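Local coordinates for carboxypeptidase A (Helicoverpa armigera, PDB 1JQG), which probably acts as a zinc-dependent carboxypeptidase of the M14 family, removing residues one at a time from the C-terminal end of peptides in the insect mid-gut, at residues S310-G315 / F377-E382; I331-A336 / Y350-I355; A300-I305 / G364-Y369; L179-E184 / D304-G309. All coordinates share one frame; numbering follows the deposited sequence.

In the fold
All four contacts lie around the mixed sheet at the core of the M14 catalytic domain. Contact 1 pairs two of its strands. Contact 2, whose centre is about 7 Å from that of contact 1, lays a helix on strand 351-354 at the sheet's edge. Contact 3 sets helix 366-373 beside strand 299-307, and contact 4 continues along that strand to the zinc ion, sharing D304 and I305 with contact 3. E382 of contact 1, the predicted proton donor/acceptor, brings its side chain within about 5 Å of the metal, and the side chain of D304 lies about 7 Å from the zinc ion. Contact 2 stands farthest off, its centre about 17 Å from that of contact 4.

Contact 1. Residues S310-G315 / F377-E382; sequences SMILYG and FSYTYE
M311 to L313 pair with T380 to E382 as neighbouring antiparallel strands of the mixed sheet of the M14 carboxypeptidase fold, and the pairing begins with a G1 beta bulge. Here both S310 N and M311 N face the carbonyl O of E382. The S310 bond is weak despite an S310 N to E382 O distance of 2.8 Å. M311 and E382 form a hydrogen-bonded pair, E382 N returning to M311 O at 2.9 Å. L313 and T380 form the next such pair, in which L313 N reaches T380 O at 3.2 Å with an almost straight N-H...O angle of 177°. Between them, I312 and Y381 are a non-hydrogen-bonded pair.

Aromatic contacts gather round I312. Its CG1 sits over the centre of the Y381 ring, 4.2 Å from the centroid, in a CH-pi contact. With CG2 anti to the backbone N, the second branch reaches Y379, CG2 lying 3.7 Å from Y379 CD2, so a beta-branched residue serves two tyrosines. The Y379 ring also runs beside the side chain of Y314, and the hydroxyl of Y379 is hydrogen-bonded to L328 O.

On the other face the packing is aliphatic. T380 CG2 meets L313 CB at 3.6 Å. E382, the predicted proton donor/acceptor, turns its carboxylate away toward the zinc site and rests its stem on the neighbouring strand: E382 CB lies 3.5 Å from M311 CG, and E382 CG 3.7 Å from L313 CD2.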
loop_
_atom_site.group_PDB
_atom_site.type_symbol
_atom_site.label_atom_id
_atom_site.label_comp_id
_atom_site.label_asym_id
_atom_site.label_seq_id
_atom_site.Cartn_x
_atom_site.Cartn_y
_atom_site.Cartn_z
ATOM N N SER A 310 -8.607 6.058 -2.514
ATOM C CA SER A 310 -8.519 7.317 -3.233
ATOM C C SER A 310 -8.324 8.463 -2.237
ATOM O O SER A 310 -9.030 9.489 -2.186
ATOM C CB SER A 310 -9.713 7.595 -4.138
ATOM O OG SER A 310 -9.865 6.572 -5.107
ATOM N N MET A 311 -7.288 8.348 -1.431
ATOM C CA MET A 311 -6.959 9.324 -0.425
ATOM C C MET A 311 -5.474 9.436 -0.172
ATOM O O MET A 311 -4.709 8.522 -0.461
ATOM C CB MET A 311 -7.617 9.044 0.943
ATOM C CG MET A 311 -7.806 7.591 1.289
ATOM S SD MET A 311 -8.911 7.165 2.634
ATOM C CE MET A 311 -10.493 6.933 1.910
ATOM N N ILE A 312 -5.039 10.622 0.231
ATOM C CA ILE A 312 -3.662 10.868 0.650
ATOM C C ILE A 312 -3.664 11.254 2.118
ATOM O O ILE A 312 -4.288 12.278 2.378
ATOM C CB ILE A 312 -3.058 12.017 -0.190
ATOM C CG1 ILE A 312 -2.953 11.607 -1.673
ATOM C CG2 ILE A 312 -1.691 12.514 0.218
ATOM C CD1 ILE A 312 -2.713 12.765 -2.600
ATOM N N LEU A 313 -3.132 10.386 2.997
ATOM C CA LEU A 313 -3.192 10.637 4.449
ATOM C C LEU A 313 -1.801 10.944 5.017
ATOM O O LEU A 313 -0.770 10.652 4.398
ATOM C CB LEU A 313 -3.711 9.409 5.222
ATOM C CG LEU A 313 -5.073 8.868 4.766
ATOM C CD1 LEU A 313 -6.118 9.958 4.519
ATOM C CD2 LEU A 313 -4.994 8.071 3.467
ATOM N N TYR A 314 -1.828 11.517 6.188
ATOM C CA TYR A 314 -0.629 11.901 6.936
ATOM C C TYR A 314 -1.001 12.082 8.388
ATOM O O TYR A 314 -2.121 11.777 8.807
ATOM C CB TYR A 314 -0.092 13.252 6.403
ATOM C CG TYR A 314 -1.115 14.408 6.577
ATOM C CD1 TYR A 314 -1.243 15.061 7.812
ATOM C CD2 TYR A 314 -1.926 14.815 5.501
ATOM C CE1 TYR A 314 -2.178 16.097 7.974
ATOM C CE2 TYR A 314 -2.862 15.849 5.667
ATOM C CZ TYR A 314 -2.990 16.487 6.905
ATOM O OH TYR A 314 -3.907 17.479 7.076
ATOM N N GLY A 315 -0.061 12.572 9.133
ATOM C CA GLY A 315 -0.293 12.900 10.536
ATOM C C GLY A 315 0.579 12.128 11.416
ATOM O O GLY A 315 1.774 12.387 11.445
ATOM N N PHE A 377 8.062 15.606 5.283
ATOM C CA PHE A 377 6.823 15.359 4.554
ATOM C C PHE A 377 6.703 13.871 4.288
ATOM O O PHE A 377 7.599 13.266 3.666
ATOM C CB PHE A 377 6.814 16.142 3.239
ATOM C CG PHE A 377 7.034 17.623 3.425
ATOM C CD1 PHE A 377 8.294 18.172 3.242
ATOM C CD2 PHE A 377 6.013 18.451 3.832
ATOM C CE1 PHE A 377 8.524 19.518 3.410
ATOM C CE2 PHE A 377 6.231 19.813 4.018
ATOM C CZ PHE A 377 7.476 20.338 3.797
ATOM N N SER A 378 5.640 13.242 4.766
ATOM C CA SER A 378 5.466 11.797 4.619
ATOM C C SER A 378 3.984 11.468 4.513
ATOM O O SER A 378 3.084 11.796 5.261
ATOM C CB SER A 378 6.133 11.072 5.783
ATOM O OG SER A 378 6.064 9.679 5.705
ATOM N N TYR A 379 3.613 10.782 3.446
ATOM C CA TYR A 379 2.236 10.389 3.189
ATOM C C TYR A 379 2.100 8.874 2.998
ATOM O O TYR A 379 3.025 8.154 2.557
ATOM C CB TYR A 379 1.704 11.164 1.964
ATOM C CG TYR A 379 1.849 12.681 2.105
ATOM C CD1 TYR A 379 3.016 13.285 1.616
ATOM C CD2 TYR A 379 0.885 13.480 2.701
ATOM C CE1 TYR A 379 3.195 14.638 1.734
ATOM C CE2 TYR A 379 1.068 14.854 2.766
ATOM C CZ TYR A 379 2.229 15.429 2.304
ATOM O OH TYR A 379 2.472 16.768 2.399
ATOM N N THR A 380 0.890 8.403 3.175
ATOM C CA THR A 380 0.465 7.055 2.847
ATOM C C THR A 380 -0.618 7.154 1.765
ATOM O O THR A 380 -1.670 7.720 2.032
ATOM C CB THR A 380 -0.021 6.314 4.085
ATOM O OG1 THR A 380 -0.890 5.255 3.589
ATOM C CG2 THR A 380 -0.867 7.150 5.041
ATOM N N TYR A 381 -0.292 6.747 0.542
ATOM C CA TYR A 381 -1.203 6.815 -0.574
ATOM C C TYR A 381 -2.181 5.663 -0.544
ATOM O O TYR A 381 -1.872 4.542 -0.190
ATOM C CB TYR A 381 -0.472 6.769 -1.924
ATOM C CG TYR A 381 -0.114 8.107 -2.530
ATOM C CD1 TYR A 381 0.682 9.019 -1.891
ATOM C CD2 TYR A 381 -0.578 8.443 -3.777
ATOM C CE1 TYR A 381 1.006 10.245 -2.455
ATOM C CE2 TYR A 381 -0.270 9.654 -4.381
ATOM C CZ TYR A 381 0.524 10.548 -3.717
ATOM O OH TYR A 381 0.887 11.750 -4.288
ATOM N N GLU A 382 -3.417 5.959 -0.899
ATOM C CA GLU A 382 -4.468 4.962 -1.029
ATOM C C GLU A 382 -4.985 5.097 -2.452
ATOM O O GLU A 382 -5.806 5.970 -2.641
ATOM C CB GLU A 382 -5.586 5.176 -0.008
ATOM C CG GLU A 382 -5.152 5.012 1.449
ATOM C CD GLU A 382 -4.899 3.550 1.809
ATOM O OE1 GLU A 382 -5.507 2.698 1.133
ATOM O OE2 GLU A 382 -4.116 3.237 2.740
#

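Contact 2. Residues I331-A336 / Y350-I355; sequences IGVQMA and YIVGNI
The carbonyl O of G332 is met from two sources: the backbone N of A336 donates to it at 3.0 Å in an ordinary helical hydrogen bond, and CG2 of V352 packs against it at 3.6 Å from the strand opposite. The helical bond belongs to 331-336 itself; what joins this segment to 350-355 is van der Waals packing, mostly of V352, which spreads its two methyls over one turn of the helix. CG1, anti to the backbone N (chi1 -172°), lies over the backbone of G332, 4.0 Å from G332 C. CG2 turns instead toward A336, 3.7 Å from A336 CB, and also meets CG2 of V333, whose side chain crosses that of V352 at about a right angle.

Glycine suits position 332 because a CB there would come 2.9 Å from V352 CG1, too close for the helix to keep its place. Helix 325-340 links strand 311-314 to strand 351-354, which are parallel neighbours in the sheet, and the three make a beta-alpha-beta crossover. Helix and strand segments run nearly antiparallel, at 160°, with their axes 8.3 Å apart. Elsewhere on the helix, M335 reaches I312 and Y381, and I331 reaches F377 and Y379, so other sides of it cover the neighbouring strands.

The small methyl of A336, one turn after G332, fits its place, CB lying against both V352 CG2 and Y350 CB, the latter at 3.6 Å. The Y350 ring then leads away from the helix toward I312, L383 and P384, while Y350 N is held by the carboxylate of D340, farther along the same helix.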
loop_
_atom_site.group_PDB
_atom_site.type_symbol
_atom_site.label_atom_id
_atom_site.label_comp_id
_atom_site.label_asym_id
_atom_site.label_seq_id
_atom_site.Cartn_x
_atom_site.Cartn_y
_atom_site.Cartn_z
ATOM N N ILE A 331 0.495 20.429 0.519
ATOM C CA ILE A 331 1.166 19.662 -0.531
ATOM C C ILE A 331 0.317 18.467 -0.932
ATOM O O ILE A 331 0.255 18.089 -2.123
ATOM C CB ILE A 331 2.556 19.216 -0.103
ATOM C CG1 ILE A 331 3.454 20.443 0.126
ATOM C CG2 ILE A 331 3.253 18.290 -1.079
ATOM C CD1 ILE A 331 4.858 20.172 0.593
ATOM N N GLY A 332 -0.395 17.902 0.045
ATOM C CA GLY A 332 -1.312 16.828 -0.213
ATOM C C GLY A 332 -2.420 17.203 -1.174
ATOM O O GLY A 332 -2.802 16.407 -2.035
ATOM N N VAL A 333 -2.976 18.409 -0.989
ATOM C CA VAL A 333 -4.008 18.952 -1.854
ATOM C C VAL A 333 -3.479 19.223 -3.268
ATOM O O VAL A 333 -4.186 18.977 -4.245
ATOM C CB VAL A 333 -4.593 20.268 -1.293
ATOM C CG1 VAL A 333 -5.630 20.920 -2.203
ATOM C CG2 VAL A 333 -5.224 19.962 0.056
ATOM N N GLN A 334 -2.226 19.634 -3.346
ATOM C CA GLN A 334 -1.604 19.895 -4.643
ATOM C C GLN A 334 -1.445 18.587 -5.409
ATOM O O GLN A 334 -1.629 18.552 -6.635
ATOM C CB GLN A 334 -0.256 20.636 -4.520
ATOM C CG GLN A 334 -0.392 22.056 -4.004
ATOM C CD GLN A 334 0.934 22.730 -3.735
ATOM O OE1 GLN A 334 1.966 22.335 -4.295
ATOM N NE2 GLN A 334 0.956 23.753 -2.885
ATOM N N MET A 335 -1.075 17.521 -4.699
ATOM C CA MET A 335 -0.884 16.227 -5.352
ATOM C C MET A 335 -2.224 15.643 -5.750
ATOM O O MET A 335 -2.358 15.069 -6.813
ATOM C CB MET A 335 -0.165 15.190 -4.460
ATOM C CG MET A 335 1.283 15.502 -4.171
ATOM S SD MET A 335 2.193 14.247 -3.232
ATOM C CE MET A 335 1.492 14.320 -1.595
ATOM N N ALA A 336 -3.218 15.806 -4.899
ATOM C CA ALA A 336 -4.571 15.344 -5.162
ATOM C C ALA A 336 -5.197 16.009 -6.390
ATOM O O ALA A 336 -5.741 15.334 -7.267
ATOM C CB ALA A 336 -5.480 15.537 -3.952
ATOM N N TYR A 350 -9.796 12.665 -5.117
ATOM C CA TYR A 350 -8.957 12.308 -3.973
ATOM C C TYR A 350 -9.310 13.063 -2.706
ATOM O O TYR A 350 -9.523 14.262 -2.747
ATOM C CB TYR A 350 -7.470 12.501 -4.317
ATOM C CG TYR A 350 -6.751 11.218 -4.651
ATOM C CD1 TYR A 350 -6.952 10.547 -5.842
ATOM C CD2 TYR A 350 -5.857 10.693 -3.728
ATOM C CE1 TYR A 350 -6.267 9.363 -6.135
ATOM C CE2 TYR A 350 -5.173 9.506 -4.007
ATOM C CZ TYR A 350 -5.378 8.862 -5.205
ATOM O OH TYR A 350 -4.705 7.709 -5.460
ATOM N N ILE A 351 -9.325 12.376 -1.585
ATOM C CA ILE A 351 -9.479 12.955 -0.256
ATOM C C ILE A 351 -8.103 13.206 0.380
ATOM O O ILE A 351 -7.181 12.385 0.248
ATOM C CB ILE A 351 -10.259 11.943 0.619
ATOM C CG1 ILE A 351 -11.650 11.720 0.033
ATOM C CG2 ILE A 351 -10.271 12.332 2.092
ATOM C CD1 ILE A 351 -12.483 10.670 0.755
ATOM N N VAL A 352 -7.978 14.297 1.125
ATOM C CA VAL A 352 -6.775 14.644 1.826
ATOM C C VAL A 352 -7.059 14.819 3.319
ATOM O O VAL A 352 -8.018 15.449 3.717
ATOM C CB VAL A 352 -6.114 15.928 1.252
ATOM C CG1 VAL A 352 -4.736 16.101 1.920
ATOM C CG2 VAL A 352 -5.873 15.829 -0.255
ATOM N N GLY A 353 -6.200 14.339 4.186
ATOM C CA GLY A 353 -6.345 14.546 5.591
ATOM C C GLY A 353 -5.506 13.658 6.509
ATOM O O GLY A 353 -4.731 12.822 6.073
ATOM N N ASN A 354 -5.682 13.864 7.812
ATOM C CA ASN A 354 -5.070 13.066 8.855
ATOM C C ASN A 354 -5.631 11.632 8.856
ATOM O O ASN A 354 -6.828 11.475 8.646
ATOM C CB ASN A 354 -5.283 13.804 10.196
ATOM C CG ASN A 354 -4.722 13.044 11.375
ATOM O OD1 ASN A 354 -3.527 13.098 11.561
ATOM N ND2 ASN A 354 -5.546 12.340 12.128
ATOM N N ILE A 355 -4.797 10.659 9.175
ATOM C CA ILE A 355 -5.075 9.259 9.214
ATOM C C ILE A 355 -6.185 8.914 10.195
ATOM O O ILE A 355 -7.142 8.272 9.785
ATOM C CB ILE A 355 -3.830 8.405 9.585
ATOM C CG1 ILE A 355 -2.751 8.564 8.507
ATOM C CG2 ILE A 355 -4.205 6.926 9.695
ATOM C CD1 ILE A 355 -1.412 7.916 8.856
#

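Contact 3. Residues A300-I305 / G364-Y369; sequences ALYLDI and GGASDY
The backbones of D304 and S367 approach to 6.2 Å between their CA atoms, where strand 299-307 passes the first turn of helix 366-373. Y302 and D304, two residues apart on the strand, both direct their side chains at that turn. In Y302, CG is anti to the backbone N (chi1 176°), which sends the side chain toward the helix start: Y302 OH lies 3.5 Å from A366 CB, and Y302 CE2 lies 3.7 Å from S367 CA. A366 CB also touches D304 OD2 at 3.4 Å, so the methyl of a small residue is shared by two strand side chains. An alanine in place of Y302 would probably open a gap beside A366 and S367 and leave Q177 OE1 without the weak hydrogen bond it has with the tyrosine hydroxyl.

The polar link is a water, which donates to D304 OD2 at 2.6 Å and accepts a weak bond from S367 N at 3.4 Å. Placed at the N-terminal end of a helix, the carboxylate would probably have its negative charge somewhat stabilised. D304 OD1 is held by Q177 NE2, while D304 OD2 also takes the N-H of H306 NE2, which makes D304 a second-shell residue of the zinc site.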
loop_
_atom_site.group_PDB
_atom_site.type_symbol
_atom_site.label_atom_id
_atom_site.label_comp_id
_atom_site.label_asym_id
_atom_site.label_seq_id
_atom_site.Cartn_x
_atom_site.Cartn_y
_atom_site.Cartn_z
ATOM N N ALA A 300 13.649 14.223 1.823
ATOM C CA ALA A 300 12.636 15.287 1.802
ATOM C C ALA A 300 11.206 14.738 1.766
ATOM O O ALA A 300 10.322 15.400 2.320
ATOM C CB ALA A 300 12.829 16.234 0.627
ATOM N N LEU A 301 10.995 13.592 1.132
ATOM C CA LEU A 301 9.640 13.072 0.970
ATOM C C LEU A 301 9.646 11.529 1.030
ATOM O O LEU A 301 10.589 10.904 0.481
ATOM C CB LEU A 301 9.025 13.479 -0.383
ATOM C CG LEU A 301 7.615 13.025 -0.703
ATOM C CD1 LEU A 301 6.531 13.514 0.269
ATOM C CD2 LEU A 301 7.239 13.483 -2.117
ATOM N N TYR A 302 8.652 11.020 1.744
ATOM C CA TYR A 302 8.486 9.586 1.885
ATOM C C TYR A 302 7.047 9.189 1.538
ATOM O O TYR A 302 6.113 9.745 2.127
ATOM C CB TYR A 302 8.812 9.138 3.315
ATOM C CG TYR A 302 8.588 7.676 3.597
ATOM C CD1 TYR A 302 9.590 6.750 3.371
ATOM C CD2 TYR A 302 7.358 7.207 4.099
ATOM C CE1 TYR A 302 9.444 5.398 3.640
ATOM C CE2 TYR A 302 7.186 5.846 4.376
ATOM C CZ TYR A 302 8.250 4.958 4.147
ATOM O OH TYR A 302 8.029 3.644 4.403
ATOM N N LEU A 303 6.902 8.205 0.656
ATOM C CA LEU A 303 5.597 7.778 0.206
ATOM C C LEU A 303 5.399 6.271 0.363
ATOM O O LEU A 303 6.103 5.449 -0.205
ATOM C CB LEU A 303 5.333 8.218 -1.246
ATOM C CG LEU A 303 5.425 9.708 -1.559
ATOM C CD1 LEU A 303 5.240 10.001 -3.038
ATOM C CD2 LEU A 303 4.426 10.522 -0.741
ATOM N N ASP A 304 4.401 5.890 1.132
ATOM C CA ASP A 304 4.012 4.488 1.312
ATOM C C ASP A 304 2.732 4.275 0.513
ATOM O O ASP A 304 1.647 4.700 0.946
ATOM C CB ASP A 304 3.794 4.200 2.804
ATOM C CG ASP A 304 3.557 2.736 3.095
ATOM O OD1 ASP A 304 3.781 1.870 2.231
ATOM O OD2 ASP A 304 3.127 2.432 4.235
ATOM N N ILE A 305 2.867 3.648 -0.640
ATOM C CA ILE A 305 1.754 3.461 -1.556
ATOM C C ILE A 305 0.910 2.243 -1.238
ATOM O O ILE A 305 1.312 1.100 -1.442
ATOM C CB ILE A 305 2.226 3.455 -3.041
ATOM C CG1 ILE A 305 2.962 4.802 -3.303
ATOM C CG2 ILE A 305 1.075 3.326 -4.022
ATOM C CD1 ILE A 305 3.596 4.929 -4.671
ATOM N N GLY A 364 2.109 2.170 14.456
ATOM C CA GLY A 364 3.102 1.285 13.827
ATOM C C GLY A 364 3.176 1.459 12.316
ATOM O O GLY A 364 3.735 0.574 11.671
ATOM N N GLY A 365 2.646 2.533 11.762
ATOM C CA GLY A 365 2.629 2.726 10.334
ATOM C C GLY A 365 3.973 3.218 9.830
ATOM O O GLY A 365 4.755 3.891 10.495
ATOM N N ALA A 366 4.278 2.861 8.595
ATOM C CA ALA A 366 5.545 3.193 7.949
ATOM C C ALA A 366 5.706 4.688 7.751
ATOM O O ALA A 366 6.710 5.284 8.138
ATOM C CB ALA A 366 5.585 2.483 6.602
ATOM N N SER A 367 4.713 5.364 7.191
ATOM C CA SER A 367 4.777 6.808 6.958
ATOM C C SER A 367 4.935 7.617 8.248
ATOM O O SER A 367 5.618 8.641 8.236
ATOM C CB SER A 367 3.601 7.306 6.129
ATOM O OG SER A 367 2.331 7.143 6.720
ATOM N N ASP A 368 4.314 7.156 9.342
ATOM C CA ASP A 368 4.455 7.827 10.622
ATOM C C ASP A 368 5.882 7.766 11.178
ATOM O O ASP A 368 6.380 8.742 11.745
ATOM C CB ASP A 368 3.479 7.242 11.655
ATOM C CG ASP A 368 2.081 7.781 11.501
ATOM O OD1 ASP A 368 1.152 7.308 12.181
ATOM O OD2 ASP A 368 1.798 8.669 10.682
ATOM N N TYR A 369 6.530 6.607 11.025
ATOM C CA TYR A 369 7.866 6.403 11.508
ATOM C C TYR A 369 8.878 7.243 10.709
ATOM O O TYR A 369 9.706 7.911 11.336
ATOM C CB TYR A 369 8.275 4.921 11.517
ATOM C CG TYR A 369 9.748 4.698 11.855
ATOM C CD1 TYR A 369 10.179 4.608 13.176
ATOM C CD2 TYR A 369 10.729 4.586 10.886
ATOM C CE1 TYR A 369 11.495 4.410 13.524
ATOM C CE2 TYR A 369 12.055 4.391 11.169
ATOM C CZ TYR A 369 12.429 4.305 12.504
ATOM O OH TYR A 369 13.752 4.109 12.791
HETATM O O HOH W 1 1.850 4.008 5.896
#

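Contact 4. Residues L179-E184 / D304-G309; sequences LLHCRE and DIHSFG. With ZN (zinc ion), chain B.
The rings of H181 and H306 meet with their planes at 65° and their centroids 5.0 Å apart, H181 ND1 lying at the edge of the H306 ring. Also at that ring's edge, in its plane, are E184 OE1 and D304 OD2, while a water lies above one face toward the rim. H181 ND1 and E184 OE1 each bind the zinc ion at 2.2 Å, and H306 ND1 binds it at 2.4 Å; a further water completes the four ligands.

This is the HxxE plus distant histidine zinc motif of the M14 carboxypeptidases, in which a metal-bound water generally attacks the peptide bond. A type I turn from H181 to E184 brings the first two ligands together, and strand 299-307 supplies the third. Second-shell bonds position them. S307 N donates to E184 OE2 at 3.1 Å from well above the carboxylate plane, and D252 holds H181 NE2. H306 NE2 donates to D304 OD2 at 2.8 Å, with the oxygen only 8° out of the ring plane.

An alanine in place of D304 would probably leave H306 NE2 without its acceptor and its ring less firmly fixed in rotation. The water over the H306 face donates to D304 OD1 at 2.8 Å and to I305 O, and accepts from L180 N. The side chain of L180 crosses that of D304 at about a right angle, L180 CD2 lying 3.8 Å from D304 OD2.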
loop_
_atom_site.group_PDB
_atom_site.type_symbol
_atom_site.label_atom_id
_atom_site.label_comp_id
_atom_site.label_asym_id
_atom_site.label_seq_id
_atom_site.Cartn_x
_atom_site.Cartn_y
_atom_site.Cartn_z
ATOM N N LEU A 179 3.545 -2.457 -2.088
ATOM C CA LEU A 179 3.365 -3.859 -1.768
ATOM C C LEU A 179 3.729 -4.247 -0.345
ATOM O O LEU A 179 3.981 -5.389 -0.050
ATOM C CB LEU A 179 4.069 -4.745 -2.792
ATOM C CG LEU A 179 3.404 -4.855 -4.182
ATOM C CD1 LEU A 179 4.132 -5.828 -5.093
ATOM C CD2 LEU A 179 1.932 -5.241 -4.148
ATOM N N LEU A 180 3.625 -3.336 0.599
ATOM C CA LEU A 180 3.805 -3.597 2.013
ATOM C C LEU A 180 2.698 -4.574 2.463
ATOM O O LEU A 180 2.958 -5.524 3.207
ATOM C CB LEU A 180 3.819 -2.299 2.812
ATOM C CG LEU A 180 4.294 -2.380 4.266
ATOM C CD1 LEU A 180 5.716 -2.843 4.302
ATOM C CD2 LEU A 180 4.136 -1.095 5.058
ATOM N N HIS A 181 1.479 -4.316 2.016
ATOM C CA HIS A 181 0.345 -5.201 2.138
ATOM C C HIS A 181 0.208 -5.923 0.795
ATOM O O HIS A 181 -0.323 -5.434 -0.228
ATOM C CB HIS A 181 -0.909 -4.416 2.469
ATOM C CG HIS A 181 -0.990 -3.972 3.884
ATOM N ND1 HIS A 181 -1.580 -2.863 4.339
ATOM C CD2 HIS A 181 -0.555 -4.484 5.060
ATOM C CE1 HIS A 181 -1.603 -2.578 5.595
ATOM N NE2 HIS A 181 -0.938 -3.623 6.069
ATOM N N CYS A 182 0.705 -7.151 0.733
ATOM C CA CYS A 182 0.804 -7.931 -0.472
ATOM C C CYS A 182 -0.404 -8.101 -1.337
ATOM O O CYS A 182 -0.249 -8.326 -2.544
ATOM C CB CYS A 182 1.428 -9.230 -0.008
ATOM S SG CYS A 182 0.641 -10.110 1.333
ATOM N N ARG A 183 -1.609 -7.939 -0.845
ATOM C CA ARG A 183 -2.829 -8.108 -1.633
ATOM C C ARG A 183 -3.192 -6.860 -2.431
ATOM O O ARG A 183 -4.065 -6.891 -3.311
ATOM C CB ARG A 183 -4.047 -8.449 -0.801
ATOM C CG ARG A 183 -4.477 -7.448 0.234
ATOM C CD ARG A 183 -5.576 -7.996 1.131
ATOM N NE ARG A 183 -6.193 -6.948 1.959
ATOM C CZ ARG A 183 -7.073 -7.238 2.914
ATOM N NH1 ARG A 183 -7.461 -8.481 3.133
ATOM N NH2 ARG A 183 -7.656 -6.316 3.639
ATOM N N GLU A 184 -2.520 -5.743 -2.119
ATOM C CA GLU A 184 -2.768 -4.514 -2.865
ATOM C C GLU A 184 -1.953 -4.429 -4.155
ATOM O O GLU A 184 -0.991 -3.660 -4.235
ATOM C CB GLU A 184 -2.486 -3.310 -1.971
ATOM C CG GLU A 184 -3.246 -3.366 -0.688
ATOM C CD GLU A 184 -2.758 -2.343 0.307
ATOM O OE1 GLU A 184 -3.499 -2.432 1.323
ATOM O OE2 GLU A 184 -1.792 -1.660 0.014
ATOM N N ASP A 304 4.401 5.890 1.132
ATOM C CA ASP A 304 4.012 4.488 1.312
ATOM C C ASP A 304 2.732 4.275 0.513
ATOM O O ASP A 304 1.647 4.700 0.946
ATOM C CB ASP A 304 3.794 4.200 2.804
ATOM C CG ASP A 304 3.557 2.736 3.095
ATOM O OD1 ASP A 304 3.781 1.870 2.231
ATOM O OD2 ASP A 304 3.127 2.432 4.235
ATOM N N ILE A 305 2.867 3.648 -0.640
ATOM C CA ILE A 305 1.754 3.461 -1.556
ATOM C C ILE A 305 0.910 2.243 -1.238
ATOM O O ILE A 305 1.312 1.100 -1.442
ATOM C CB ILE A 305 2.226 3.455 -3.041
ATOM C CG1 ILE A 305 2.962 4.802 -3.303
ATOM C CG2 ILE A 305 1.075 3.326 -4.022
ATOM C CD1 ILE A 305 3.596 4.929 -4.671
ATOM N N HIS A 306 -0.338 2.493 -0.863
ATOM C CA HIS A 306 -1.305 1.456 -0.614
ATOM C C HIS A 306 -2.505 1.594 -1.570
ATOM O O HIS A 306 -2.636 2.446 -2.410
ATOM C CB HIS A 306 -1.870 1.541 0.826
ATOM C CG HIS A 306 -0.844 1.253 1.869
ATOM N ND1 HIS A 306 -0.731 0.071 2.517
ATOM C CD2 HIS A 306 0.190 1.948 2.415
ATOM C CE1 HIS A 306 0.176 -0.032 3.417
ATOM N NE2 HIS A 306 0.788 1.135 3.348
ATOM N N SER A 307 -3.372 0.605 -1.424
ATOM C CA SER A 307 -4.610 0.448 -2.053
ATOM C C SER A 307 -5.668 -0.234 -1.121
ATOM O O SER A 307 -5.261 -0.868 -0.146
ATOM C CB SER A 307 -4.716 -0.352 -3.358
ATOM O OG SER A 307 -4.722 -1.755 -3.131
ATOM N N PHE A 308 -6.748 0.336 -0.604
ATOM C CA PHE A 308 -7.697 0.922 -1.537
ATOM C C PHE A 308 -8.442 2.133 -0.978
ATOM O O PHE A 308 -8.672 2.123 0.272
ATOM C CB PHE A 308 -8.517 0.003 -2.440
ATOM C CG PHE A 308 -9.723 -0.529 -1.738
ATOM C CD1 PHE A 308 -10.893 0.214 -1.770
ATOM C CD2 PHE A 308 -9.735 -1.718 -1.037
ATOM C CE1 PHE A 308 -12.041 -0.208 -1.134
ATOM C CE2 PHE A 308 -10.871 -2.150 -0.393
ATOM C CZ PHE A 308 -12.035 -1.404 -0.443
ATOM N N GLY A 309 -8.839 3.301 -1.549
ATOM C CA GLY A 309 -9.510 4.417 -0.947
ATOM C C GLY A 309 -9.589 5.766 -1.662
ATOM O O GLY A 309 -10.410 6.655 -1.372
HETATM ZN ZN ZN B . -2.564 -1.321 3.044
HETATM O O HOH W 2 3.391 -0.219 0.409
HETATM O O HOH W 3 -4.272 -0.102 4.298
#